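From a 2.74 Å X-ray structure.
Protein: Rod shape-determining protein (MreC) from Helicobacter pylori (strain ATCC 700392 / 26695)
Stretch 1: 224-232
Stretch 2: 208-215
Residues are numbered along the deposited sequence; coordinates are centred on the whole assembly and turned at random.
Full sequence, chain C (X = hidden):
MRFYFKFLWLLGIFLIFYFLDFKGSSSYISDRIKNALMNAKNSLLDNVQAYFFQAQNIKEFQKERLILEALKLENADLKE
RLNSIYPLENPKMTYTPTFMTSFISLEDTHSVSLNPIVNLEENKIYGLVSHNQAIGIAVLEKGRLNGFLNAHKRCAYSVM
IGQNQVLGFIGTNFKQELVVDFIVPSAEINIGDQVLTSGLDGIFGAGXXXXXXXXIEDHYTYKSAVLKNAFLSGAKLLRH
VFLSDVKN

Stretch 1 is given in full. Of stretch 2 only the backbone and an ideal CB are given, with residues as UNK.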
# COMPACT_ATOMS: atom_id res chain seq x y z
N SER C 224 -6.54 2.63 13.03
CA SER C 224 -7.71 3.24 13.63
C SER C 224 -7.27 4.11 14.79
O SER C 224 -6.22 3.91 15.36
CB SER C 224 -8.66 2.16 14.17
OG SER C 224 -9.32 1.45 13.15
N ALA C 225 -8.12 5.06 15.15
CA ALA C 225 -7.88 5.93 16.28
C ALA C 225 -9.11 5.97 17.14
O ALA C 225 -10.19 6.31 16.67
CB ALA C 225 -7.53 7.34 15.82
N VAL C 226 -8.95 5.62 18.40
CA VAL C 226 -10.05 5.71 19.34
C VAL C 226 -10.02 7.09 19.94
O VAL C 226 -8.96 7.57 20.31
CB VAL C 226 -9.89 4.68 20.47
CG1 VAL C 226 -11.06 4.78 21.45
CG2 VAL C 226 -9.79 3.27 19.89
N LEU C 227 -11.19 7.72 20.04
CA LEU C 227 -11.26 9.11 20.49
C LEU C 227 -11.62 9.23 21.94
O LEU C 227 -12.25 8.36 22.49
CB LEU C 227 -12.30 9.90 19.68
CG LEU C 227 -12.11 9.83 18.18
CD1 LEU C 227 -13.06 10.80 17.50
CD2 LEU C 227 -10.69 10.19 17.78
N LYS C 228 -11.23 10.34 22.54
CA LYS C 228 -11.71 10.74 23.85
C LYS C 228 -12.24 12.18 23.72
O LYS C 228 -12.04 12.80 22.68
CB LYS C 228 -10.58 10.65 24.87
CG LYS C 228 -9.40 11.56 24.57
CD LYS C 228 -8.28 11.44 25.59
CE LYS C 228 -6.96 11.96 25.00
NZ LYS C 228 -5.78 11.85 25.93
N ASN C 229 -12.92 12.69 24.74
CA ASN C 229 -13.53 14.01 24.67
C ASN C 229 -14.49 14.18 23.49
O ASN C 229 -14.71 15.31 23.04
CB ASN C 229 -12.46 15.09 24.57
CG ASN C 229 -11.73 15.29 25.84
OD1 ASN C 229 -12.34 15.60 26.86
ND2 ASN C 229 -10.39 15.10 25.81
N ALA C 230 -15.05 13.08 22.99
CA ALA C 230 -16.07 13.17 21.97
C ALA C 230 -17.41 13.03 22.64
O ALA C 230 -17.50 12.48 23.74
CB ALA C 230 -15.90 12.08 20.92
N PHE C 231 -18.46 13.52 21.98
CA PHE C 231 -19.80 13.36 22.50
C PHE C 231 -20.20 11.90 22.47
O PHE C 231 -20.14 11.26 21.42
CB PHE C 231 -20.82 14.16 21.69
CG PHE C 231 -22.24 13.83 22.06
CD1 PHE C 231 -22.79 14.33 23.22
CD2 PHE C 231 -23.00 12.96 21.29
CE1 PHE C 231 -24.07 13.99 23.60
CE2 PHE C 231 -24.26 12.60 21.66
CZ PHE C 231 -24.82 13.15 22.80
N LEU C 232 -20.62 11.38 23.62
CA LEU C 232 -21.32 10.08 23.68
C LEU C 232 -22.66 10.16 24.43
O LEU C 232 -23.71 10.22 23.81
CB LEU C 232 -20.44 8.95 24.32
CG LEU C 232 -19.28 8.42 23.49
CD1 LEU C 232 -18.44 7.43 24.28
CD2 LEU C 232 -19.79 7.78 22.21
N UNK C 208 -15.47 21.42 12.26
CA UNK C 208 -16.28 21.24 13.45
C UNK C 208 -15.60 20.25 14.35
O UNK C 208 -15.07 19.25 13.86
CB UNK C 208 -17.70 20.78 13.10
N UNK C 209 -15.60 20.49 15.65
CA UNK C 209 -14.85 19.65 16.60
C UNK C 209 -15.53 18.30 16.82
O UNK C 209 -16.75 18.21 16.94
CB UNK C 209 -14.70 20.37 17.94
N UNK C 210 -14.74 17.25 16.86
CA UNK C 210 -15.25 15.91 17.10
C UNK C 210 -14.70 15.34 18.40
O UNK C 210 -15.49 14.92 19.26
CB UNK C 210 -14.90 14.99 15.93
N UNK C 211 -13.37 15.32 18.52
CA UNK C 211 -12.70 14.73 19.69
C UNK C 211 -11.19 14.75 19.59
O UNK C 211 -10.63 15.50 18.81
CB UNK C 211 -13.17 13.29 19.89
N UNK C 212 -10.53 13.93 20.39
CA UNK C 212 -9.07 13.87 20.43
C UNK C 212 -8.61 12.42 20.43
O UNK C 212 -9.27 11.56 21.01
CB UNK C 212 -8.53 14.60 21.66
N UNK C 213 -7.47 12.15 19.80
CA UNK C 213 -6.99 10.79 19.70
C UNK C 213 -6.51 10.29 21.06
O UNK C 213 -5.70 10.95 21.70
CB UNK C 213 -5.87 10.70 18.66
N UNK C 214 -7.05 9.17 21.53
CA UNK C 214 -6.62 8.62 22.81
C UNK C 214 -5.73 7.39 22.65
O UNK C 214 -4.80 7.19 23.42
CB UNK C 214 -7.84 8.26 23.66
N UNK C 215 -5.99 6.56 21.64
CA UNK C 215 -5.13 5.40 21.36
C UNK C 215 -5.23 5.07 19.87
O UNK C 215 -6.05 5.64 19.16
CB UNK C 215 -5.53 4.19 22.21

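Position 208 lies beyond the reach of stretch 1. Its backbone is extended, and nothing visible restricts the choice. The residue is Val208, with chi1 t; it makes no contact here.

Position 209 has a sideways CB with no atom of stretch 1 within 5.5 Å. A small side chain would end in open space, while a long or aromatic one could reach the turn at Asn229. The residue is Phe209. Its ring comes nearer than its CB, and Asn229 O lies at the ring edge, 3.6 Å from Phe209 CE2.

At position 210 the CB also points sideways, 4.8 Å from Leu227 CD1. A medium apolar side chain would suit, such as Val, Ile or Leu. Val210 is found, and its CG1 packs 3.8 Å from Leu227 CD1. Its carbonyl takes a CA-H...O contact, with Val210 O 3.3 Å from Ala230 CA.

Position 211 is the most restrictive. Phi/psi of 177/-162 is a conformation that glycine adopts readily. The ideal CB points toward stretch 1 and would lie 3.1 Å from Lys228 O, 3.2 Å from Ala230 CB and 3.4 Å from Leu227 CD1. Glycine is strongly favoured, and Gly211 is present. Its CA sits 3.6 Å from Lys228 O.

Position 212 pairs with Lys228 through two backbone hydrogen bonds: Lys228 N to the 212 O (2.8 Å) and the 212 N to Lys228 O (3.0 Å). Its CB shares a sheet face with Lys228, and Asn229 ND2 is 4.6 Å away. Polar side chains such as Gln, Glu or Thr would suit. The residue is Glu212. Its OE1 approaches Asn229 ND2 at 3.5 Å, without a hydrogen bond.

Position 213 points its CB away, yet Ala225 CB and Leu227 CD2 remain within 5 Å. Val, Ile or Leu would fit this apolar side. Val213 places CG1 4.1 Å from Ala225 CB.

Position 214 lies at a beta bulge, with phi/psi of -106/-35. Its N donates to Val226 O (2.8 Å). The CB points toward stretch 1, 3.7 Å from Lys228 CD, so a small side chain such as Ser or Ala is suitable. The residue is Ser214. A water links Ser214 O (3.2 Å from the water O) and Lys228 NZ (3.0 Å from the water O).

Position 215 pairs with Val226: Val226 N donates to the 215 O (3.0 Å), and the 215 N gives a weak bond to Val226 O (3.4 Å). Its CB is on the same face as Val226, so Ser, Thr or Val would suit. Ser215, chi1 p, brings OG 3.5 Å from Val226 CB.

Stretch 2 208-215: VFVGEVSS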
# COMPACT_ATOMS: atom_id res chain seq x y z
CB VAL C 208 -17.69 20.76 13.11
CG1 VAL C 208 -18.50 20.55 14.36
CG2 VAL C 208 -18.38 21.76 12.22
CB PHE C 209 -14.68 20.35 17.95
CG PHE C 209 -13.94 19.54 18.98
CD1 PHE C 209 -12.56 19.51 18.97
CD2 PHE C 209 -14.61 18.85 19.97
CE1 PHE C 209 -11.85 18.77 19.93
CE2 PHE C 209 -13.92 18.11 20.93
CZ PHE C 209 -12.53 18.07 20.91
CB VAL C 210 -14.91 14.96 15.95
CG1 VAL C 210 -15.39 13.56 16.25
CG2 VAL C 210 -15.58 15.45 14.68
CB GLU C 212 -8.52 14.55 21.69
CG GLU C 212 -8.85 16.03 21.78
CD GLU C 212 -8.52 16.69 23.11
OE1 GLU C 212 -7.63 16.15 23.84
OE2 GLU C 212 -9.15 17.75 23.35
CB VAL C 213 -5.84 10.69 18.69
CG1 VAL C 213 -5.29 9.25 18.62
CG2 VAL C 213 -6.32 11.15 17.33
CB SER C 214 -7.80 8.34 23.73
OG SER C 214 -8.19 7.02 23.69
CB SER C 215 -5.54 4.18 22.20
OG SER C 215 -6.78 3.64 21.75
O HOH W 1 -5.20 8.87 26.09
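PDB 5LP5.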